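Local coordinates for protein nitrite oxidoreductase subunit A (Kuenenia stuttgartiensis, PDB 7B04) that belongs to the molybdopterin oxidoreductase family, probably resembles NarG, and holds a molybdenum atom, two MD1 groups and an iron/sulfur cluster, at residues Pro128-Trp140 and Ile682-Pro696. Residues are numbered along the deposited sequence; the frame is centred on the assembly and turned at random.
Sequences PYRLRYPLIRKGW and IEITGSIEYADFAFP. With MD1 (phosphoric acid 4-(2-amino-4-oxo-3,4,5,6,-tetrahydro-pteridin-6-yl)-2-hydroxy-3,4-dimercapto-but-3-en-yl ester guanylate ester), chain C.
L135 and A694 form the antiparallel hydrogen-bonded pair that joins strands 135-137 and 693-696, whose axes come within 4.7 Å at 175°. Both backbone bonds of the pair are made, L135 N to A694 O (2.9 Å) and A694 N to L135 O. R137 N adds a bond to D692 O. A second backbone meeting, a single bridge, pairs R130 with E683. There I684 N bonds to Y129 O, and I682 O accepts from two donors. L131 N (2.8 Å) and R130 NE (3.1 Å) reach I682 O from opposite faces of its carbonyl plane. The R130 guanidinium turns its edge to the oxygen and also has a salt bridge to E702.

At the far end of the strands, R137 meets D692 side-on. R137 NE lies 2.8 Å from D692 OD1, nearly along the C-O axis, and NH2 reaches the same oxygen from above the carboxylate plane. The bend at chi3 (58°) brings the R137 guanidinium to the carboxylate. R164 also bridges to OD1, and D167 holds R137 NH1. D692 CB sits over the W140 five-membered ring as a CH-pi contact. The F693 edge points at the face of the W140 six-membered ring, a T-shaped pair with planes at 70°. I136 CD1 packs against F693 CE1. Between the two ends, L131 CB and the P134 ring pack on P696, with L131 CB 4.0 Å from P696 CB.

Strand 135-137 thus lies between strands 169-171 and 693-696 of a mixed sheet, where 693-696 runs parallel to 676-681. The loop that follows strand 676-681 carries I682, E683 and T685 of an MD1 pocket, so the bridge at R130 ties segment 128-140 to the MD1-binding loop of this molybdopterin oxidoreductase fold.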
loop_
_atom_site.group_PDB
_atom_site.type_symbol
_atom_site.label_atom_id
_atom_site.label_comp_id
_atom_site.label_asym_id
_atom_site.label_seq_id
_atom_site.Cartn_x
_atom_site.Cartn_y
_atom_site.Cartn_z
ATOM N N PRO B 128 -6.106 2.819 -18.090
ATOM C CA PRO B 128 -5.493 3.376 -19.302
ATOM C C PRO B 128 -4.093 2.858 -19.595
ATOM O O PRO B 128 -3.545 3.178 -20.655
ATOM C CB PRO B 128 -5.468 4.878 -18.997
ATOM C CG PRO B 128 -5.296 4.937 -17.516
ATOM C CD PRO B 128 -6.040 3.752 -16.952
ATOM N N TYR B 129 -3.497 2.083 -18.694
ATOM C CA TYR B 129 -2.154 1.546 -18.871
ATOM C C TYR B 129 -2.192 0.101 -19.342
ATOM O O TYR B 129 -1.144 -0.539 -19.464
ATOM C CB TYR B 129 -1.367 1.656 -17.561
ATOM C CG TYR B 129 -1.477 3.020 -16.919
ATOM C CD1 TYR B 129 -0.848 4.123 -17.479
ATOM C CD2 TYR B 129 -2.224 3.209 -15.764
ATOM C CE1 TYR B 129 -0.952 5.373 -16.903
ATOM C CE2 TYR B 129 -2.333 4.456 -15.177
ATOM C CZ TYR B 129 -1.693 5.535 -15.752
ATOM O OH TYR B 129 -1.793 6.782 -15.178
ATOM N N ARG B 130 -3.389 -0.408 -19.606
ATOM C CA ARG B 130 -3.610 -1.803 -19.948
ATOM C C ARG B 130 -3.024 -2.179 -21.304
ATOM O O ARG B 130 -3.084 -1.407 -22.265
ATOM C CB ARG B 130 -5.111 -2.080 -19.951
ATOM C CG ARG B 130 -5.460 -3.531 -19.995
ATOM C CD ARG B 130 -5.337 -4.134 -18.624
ATOM N NE ARG B 130 -5.185 -5.578 -18.712
ATOM C CZ ARG B 130 -6.183 -6.434 -18.544
ATOM N NH1 ARG B 130 -5.963 -7.736 -18.643
ATOM N NH2 ARG B 130 -7.402 -5.983 -18.283
ATOM N N LEU B 131 -2.450 -3.380 -21.373
ATOM C CA LEU B 131 -2.086 -3.961 -22.657
ATOM C C LEU B 131 -3.346 -4.445 -23.364
ATOM O O LEU B 131 -4.217 -5.070 -22.753
ATOM C CB LEU B 131 -1.117 -5.128 -22.471
ATOM C CG LEU B 131 0.377 -4.822 -22.373
ATOM C CD1 LEU B 131 1.163 -6.107 -22.174
ATOM C CD2 LEU B 131 0.853 -4.085 -23.614
ATOM N N ARG B 132 -3.449 -4.151 -24.658
ATOM C CA ARG B 132 -4.664 -4.447 -25.401
ATOM C C ARG B 132 -4.488 -5.457 -26.523
ATOM O O ARG B 132 -5.475 -6.089 -26.916
ATOM C CB ARG B 132 -5.255 -3.161 -25.996
ATOM C CG ARG B 132 -5.569 -2.084 -24.979
ATOM C CD ARG B 132 -6.278 -0.913 -25.636
ATOM N NE ARG B 132 -5.524 -0.386 -26.770
ATOM C CZ ARG B 132 -4.515 0.474 -26.662
ATOM N NH1 ARG B 132 -4.136 0.905 -25.468
ATOM N NH2 ARG B 132 -3.886 0.904 -27.747
ATOM N N TYR B 133 -3.276 -5.642 -27.033
ATOM C CA TYR B 133 -3.039 -6.499 -28.184
ATOM C C TYR B 133 -1.544 -6.763 -28.280
ATOM O O TYR B 133 -0.741 -5.993 -27.739
ATOM C CB TYR B 133 -3.557 -5.841 -29.474
ATOM C CG TYR B 133 -3.235 -4.363 -29.578
ATOM C CD1 TYR B 133 -4.163 -3.400 -29.204
ATOM C CD2 TYR B 133 -1.999 -3.933 -30.041
ATOM C CE1 TYR B 133 -3.873 -2.050 -29.296
ATOM C CE2 TYR B 133 -1.701 -2.586 -30.138
ATOM C CZ TYR B 133 -2.640 -1.649 -29.764
ATOM O OH TYR B 133 -2.344 -0.308 -29.857
ATOM N N PRO B 134 -1.139 -7.849 -28.943
ATOM C CA PRO B 134 0.294 -8.153 -29.048
ATOM C C PRO B 134 1.058 -7.026 -29.727
ATOM O O PRO B 134 0.564 -6.383 -30.655
ATOM C CB PRO B 134 0.322 -9.438 -29.883
ATOM C CG PRO B 134 -1.008 -10.065 -29.646
ATOM C CD PRO B 134 -1.973 -8.924 -29.512
ATOM N N LEU B 135 2.278 -6.795 -29.251
ATOM C CA LEU B 135 3.121 -5.717 -29.744
ATOM C C LEU B 135 4.451 -6.265 -30.239
ATOM O O LEU B 135 5.027 -7.174 -29.632
ATOM C CB LEU B 135 3.378 -4.671 -28.655
ATOM C CG LEU B 135 2.180 -3.862 -28.165
ATOM C CD1 LEU B 135 2.572 -3.006 -26.970
ATOM C CD2 LEU B 135 1.641 -3.003 -29.289
ATOM N N ILE B 136 4.929 -5.707 -31.348
ATOM C CA ILE B 136 6.261 -5.979 -31.867
ATOM C C ILE B 136 6.902 -4.643 -32.217
ATOM O O ILE B 136 6.238 -3.745 -32.748
ATOM C CB ILE B 136 6.224 -6.923 -33.091
ATOM C CG1 ILE B 136 7.641 -7.229 -33.581
ATOM C CG2 ILE B 136 5.373 -6.338 -34.210
ATOM C CD1 ILE B 136 7.701 -8.310 -34.640
ATOM N N ARG B 137 8.186 -4.503 -31.905
ATOM C CA ARG B 137 8.883 -3.249 -32.151
ATOM C C ARG B 137 9.223 -3.120 -33.630
ATOM O O ARG B 137 9.609 -4.096 -34.282
ATOM C CB ARG B 137 10.148 -3.158 -31.302
ATOM C CG ARG B 137 10.800 -1.786 -31.326
ATOM C CD ARG B 137 11.988 -1.739 -30.391
ATOM N NE ARG B 137 12.970 -2.756 -30.744
ATOM C CZ ARG B 137 13.870 -2.623 -31.712
ATOM N NH1 ARG B 137 13.929 -1.508 -32.429
ATOM N NH2 ARG B 137 14.715 -3.608 -31.959
ATOM N N LYS B 138 9.075 -1.902 -34.155
ATOM C CA LYS B 138 9.257 -1.679 -35.586
ATOM C C LYS B 138 10.674 -2.026 -36.030
ATOM O O LYS B 138 10.869 -2.694 -37.051
ATOM C CB LYS B 138 8.925 -0.228 -35.939
ATOM C CG LYS B 138 8.998 0.072 -37.428
ATOM C CD LYS B 138 8.721 1.538 -37.721
ATOM C CE LYS B 138 8.653 1.793 -39.219
ATOM N NZ LYS B 138 9.959 1.535 -39.888
ATOM N N GLY B 139 11.678 -1.591 -35.269
ATOM C CA GLY B 139 13.049 -1.867 -35.666
ATOM C C GLY B 139 13.493 -3.301 -35.477
ATOM O O GLY B 139 14.612 -3.637 -35.879
ATOM N N TRP B 140 12.644 -4.163 -34.924
ATOM C CA TRP B 140 12.948 -5.585 -34.863
ATOM C C TRP B 140 12.223 -6.354 -35.950
ATOM O O TRP B 140 12.800 -7.260 -36.560
ATOM C CB TRP B 140 12.580 -6.168 -33.496
ATOM C CG TRP B 140 13.197 -7.514 -33.250
ATOM C CD1 TRP B 140 14.361 -7.775 -32.589
ATOM C CD2 TRP B 140 12.690 -8.784 -33.685
ATOM N NE1 TRP B 140 14.606 -9.128 -32.574
ATOM C CE2 TRP B 140 13.595 -9.769 -33.241
ATOM C CE3 TRP B 140 11.556 -9.184 -34.400
ATOM C CZ2 TRP B 140 13.402 -11.127 -33.490
ATOM C CZ3 TRP B 140 11.369 -10.531 -34.649
ATOM C CH2 TRP B 140 12.285 -11.487 -34.193
ATOM N N ILE B 682 0.290 -7.630 -18.533
ATOM C CA ILE B 682 -1.074 -7.128 -18.657
ATOM C C ILE B 682 -1.113 -5.618 -18.815
ATOM O O ILE B 682 -2.172 -5.072 -19.171
ATOM C CB ILE B 682 -1.944 -7.556 -17.455
ATOM C CG1 ILE B 682 -1.399 -6.937 -16.168
ATOM C CG2 ILE B 682 -1.977 -9.071 -17.340
ATOM C CD1 ILE B 682 -2.306 -7.110 -14.973
ATOM N N GLU B 683 -0.001 -4.929 -18.573
ATOM C CA GLU B 683 0.095 -3.484 -18.704
ATOM C C GLU B 683 1.369 -3.134 -19.462
ATOM O O GLU B 683 2.316 -3.923 -19.517
ATOM C CB GLU B 683 0.127 -2.795 -17.329
ATOM C CG GLU B 683 -1.226 -2.431 -16.738
ATOM C CD GLU B 683 -1.123 -2.045 -15.271
ATOM O OE1 GLU B 683 -0.227 -2.574 -14.577
ATOM O OE2 GLU B 683 -1.930 -1.210 -14.814
ATOM N N ILE B 684 1.392 -1.938 -20.045
ATOM C CA ILE B 684 2.608 -1.426 -20.672
ATOM C C ILE B 684 3.481 -0.845 -19.558
ATOM O O ILE B 684 3.111 0.131 -18.905
ATOM C CB ILE B 684 2.290 -0.398 -21.769
ATOM C CG1 ILE B 684 3.558 0.054 -22.493
ATOM C CG2 ILE B 684 1.456 0.782 -21.243
ATOM C CD1 ILE B 684 3.275 0.692 -23.838
ATOM N N THR B 685 4.631 -1.471 -19.313
ATOM C CA THR B 685 5.363 -1.270 -18.065
ATOM C C THR B 685 6.688 -0.531 -18.193
ATOM O O THR B 685 7.362 -0.332 -17.175
ATOM C CB THR B 685 5.607 -2.621 -17.391
ATOM O OG1 THR B 685 6.118 -3.553 -18.354
ATOM C CG2 THR B 685 4.310 -3.148 -16.811
ATOM N N GLY B 686 7.072 -0.090 -19.384
ATOM C CA GLY B 686 8.412 0.439 -19.558
ATOM C C GLY B 686 9.469 -0.632 -19.747
ATOM O O GLY B 686 10.499 -0.370 -20.376
ATOM N N SER B 687 9.252 -1.833 -19.203
ATOM C CA SER B 687 10.021 -2.969 -19.698
ATOM C C SER B 687 9.559 -3.355 -21.098
ATOM O O SER B 687 10.373 -3.791 -21.918
ATOM C CB SER B 687 9.915 -4.157 -18.743
ATOM O OG SER B 687 10.542 -3.870 -17.504
ATOM N N ILE B 688 8.267 -3.187 -21.393
ATOM C CA ILE B 688 7.790 -3.375 -22.760
ATOM C C ILE B 688 8.297 -2.240 -23.642
ATOM O O ILE B 688 8.648 -2.444 -24.813
ATOM C CB ILE B 688 6.248 -3.458 -22.801
ATOM C CG1 ILE B 688 5.721 -4.883 -22.616
ATOM C CG2 ILE B 688 5.700 -2.890 -24.107
ATOM C CD1 ILE B 688 6.050 -5.494 -21.291
ATOM N N GLU B 689 8.393 -1.038 -23.071
ATOM C CA GLU B 689 8.844 0.125 -23.828
ATOM C C GLU B 689 10.274 -0.039 -24.317
ATOM O O GLU B 689 10.659 0.566 -25.325
ATOM C CB GLU B 689 8.719 1.383 -22.968
ATOM C CG GLU B 689 7.371 2.074 -23.051
ATOM C CD GLU B 689 7.396 3.287 -23.961
ATOM O OE1 GLU B 689 7.507 3.112 -25.193
ATOM O OE2 GLU B 689 7.315 4.418 -23.439
ATOM N N TYR B 690 11.074 -0.844 -23.624
ATOM C CA TYR B 690 12.439 -1.141 -24.035
ATOM C C TYR B 690 12.606 -2.611 -24.413
ATOM O O TYR B 690 13.689 -3.180 -24.257
ATOM C CB TYR B 690 13.425 -0.755 -22.933
ATOM C CG TYR B 690 13.672 0.735 -22.813
ATOM C CD1 TYR B 690 14.551 1.384 -23.670
ATOM C CD2 TYR B 690 13.032 1.490 -21.837
ATOM C CE1 TYR B 690 14.783 2.744 -23.562
ATOM C CE2 TYR B 690 13.258 2.851 -21.723
ATOM C CZ TYR B 690 14.133 3.472 -22.588
ATOM O OH TYR B 690 14.361 4.825 -22.479
ATOM N N ALA B 691 11.544 -3.233 -24.914
ATOM C CA ALA B 691 11.549 -4.625 -25.343
ATOM C C ALA B 691 11.259 -4.710 -26.839
ATOM O O ALA B 691 10.980 -3.708 -27.502
ATOM C CB ALA B 691 10.528 -5.448 -24.552
ATOM N N ASP B 692 11.326 -5.933 -27.366
ATOM C CA ASP B 692 11.049 -6.188 -28.773
ATOM C C ASP B 692 9.693 -6.833 -29.006
ATOM O O ASP B 692 9.112 -6.658 -30.084
ATOM C CB ASP B 692 12.129 -7.094 -29.376
ATOM C CG ASP B 692 13.499 -6.446 -29.389
ATOM O OD1 ASP B 692 13.576 -5.208 -29.525
ATOM O OD2 ASP B 692 14.501 -7.181 -29.265
ATOM N N PHE B 693 9.172 -7.568 -28.025
ATOM C CA PHE B 693 7.857 -8.183 -28.115
ATOM C C PHE B 693 7.070 -7.909 -26.843
ATOM O O PHE B 693 7.640 -7.704 -25.768
ATOM C CB PHE B 693 7.953 -9.697 -28.329
ATOM C CG PHE B 693 8.332 -10.093 -29.723
ATOM C CD1 PHE B 693 7.365 -10.248 -30.700
ATOM C CD2 PHE B 693 9.657 -10.321 -30.054
ATOM C CE1 PHE B 693 7.711 -10.620 -31.983
ATOM C CE2 PHE B 693 10.009 -10.693 -31.336
ATOM C CZ PHE B 693 9.035 -10.842 -32.301
ATOM N N ALA B 694 5.747 -7.918 -26.979
ATOM C CA ALA B 694 4.840 -7.777 -25.849
ATOM C C ALA B 694 3.645 -8.685 -26.081
ATOM O O ALA B 694 3.050 -8.664 -27.162
ATOM C CB ALA B 694 4.384 -6.326 -25.670
ATOM N N PHE B 695 3.301 -9.476 -25.074
ATOM C CA PHE B 695 2.192 -10.423 -25.179
ATOM C C PHE B 695 1.170 -10.133 -24.094
ATOM O O PHE B 695 1.465 -10.327 -22.899
ATOM C CB PHE B 695 2.697 -11.861 -25.072
ATOM C CG PHE B 695 3.644 -12.247 -26.169
ATOM C CD1 PHE B 695 3.168 -12.585 -27.424
ATOM C CD2 PHE B 695 5.010 -12.258 -25.949
ATOM C CE1 PHE B 695 4.037 -12.935 -28.439
ATOM C CE2 PHE B 695 5.882 -12.605 -26.958
ATOM C CZ PHE B 695 5.397 -12.945 -28.205
ATOM N N PRO B 696 -0.028 -9.666 -24.446
ATOM C CA PRO B 696 -1.044 -9.364 -23.429
ATOM C C PRO B 696 -1.605 -10.648 -22.838
ATOM O O PRO B 696 -2.155 -11.490 -23.550
ATOM C CB PRO B 696 -2.106 -8.581 -24.208
ATOM C CG PRO B 696 -1.950 -9.046 -25.612
ATOM C CD PRO B 696 -0.491 -9.341 -25.806
HETATM P PB MD1 C . 8.939 -8.030 -9.942
HETATM O O3B MD1 C . 7.732 -7.024 -9.456
HETATM O O1B MD1 C . 9.490 -7.504 -11.244
HETATM O O2B MD1 C . 8.369 -9.410 -10.165
HETATM O O3A MD1 C . 10.161 -8.141 -8.834
HETATM C C10 MD1 C . 9.972 -7.815 -7.487
HETATM C C11 MD1 C . 11.255 -7.119 -6.946
HETATM O O11 MD1 C . 11.052 -5.526 -7.005
HETATM C C12 MD1 C . 11.560 -7.554 -5.722
HETATM S S12 MD1 C . 10.412 -8.686 -4.884
HETATM C C13 MD1 C . 12.842 -7.195 -4.914
HETATM S S13 MD1 C . 12.914 -7.973 -3.273
HETATM C C14 MD1 C . 13.956 -6.328 -5.272
HETATM N N15 MD1 C . 13.791 -5.035 -4.341
HETATM C C16 MD1 C . 14.531 -3.896 -4.721
HETATM C C15 MD1 C . 14.643 -2.762 -3.765
HETATM O O14 MD1 C . 14.124 -2.838 -2.703
HETATM N N17 MD1 C . 15.405 -1.542 -4.141
HETATM C C17 MD1 C . 16.074 -1.445 -5.528
HETATM N N16 MD1 C . 16.822 -0.255 -5.891
HETATM N N18 MD1 C . 15.971 -2.589 -6.507
HETATM C C20 MD1 C . 15.241 -3.781 -6.164
HETATM N N8 MD1 C . 15.169 -4.811 -7.113
HETATM C C7 MD1 C . 14.267 -6.072 -6.722
HETATM P PA MD1 C . 6.308 -6.855 -10.274
HETATM O O1A MD1 C . 5.205 -6.444 -9.330
HETATM O O2A MD1 C . 6.508 -5.789 -11.311
HETATM O "O5'" MD1 C . 5.855 -8.203 -11.102
HETATM C "C5'" MD1 C . 4.553 -8.196 -11.619
HETATM C "C4'" MD1 C . 4.558 -7.790 -13.133
HETATM O "O4'" MD1 C . 3.738 -8.827 -13.952
HETATM C "C1'" MD1 C . 2.370 -8.137 -14.238
HETATM N N9 MD1 C . 1.233 -9.037 -13.901
HETATM C C4 MD1 C . 1.051 -10.131 -14.622
HETATM N N3 MD1 C . 1.809 -10.681 -15.775
HETATM C C2 MD1 C . 1.377 -11.930 -16.387
HETATM N N2 MD1 C . 2.119 -12.460 -17.509
HETATM N N1 MD1 C . 0.228 -12.641 -15.888
HETATM C C6 MD1 C . -0.495 -12.105 -14.778
HETATM O O6 MD1 C . -1.441 -12.685 -14.363
HETATM C C5 MD1 C . -0.038 -10.788 -14.136
HETATM N N7 MD1 C . -0.511 -10.079 -13.117
HETATM C C8 MD1 C . 0.270 -8.987 -12.962
HETATM C "C2'" MD1 C . 2.354 -7.085 -13.521
HETATM O "O2'" MD1 C . 1.647 -6.014 -14.215
HETATM C "C3'" MD1 C . 3.946 -6.681 -13.304
HETATM O "O3'" MD1 C . 4.433 -6.001 -14.499
#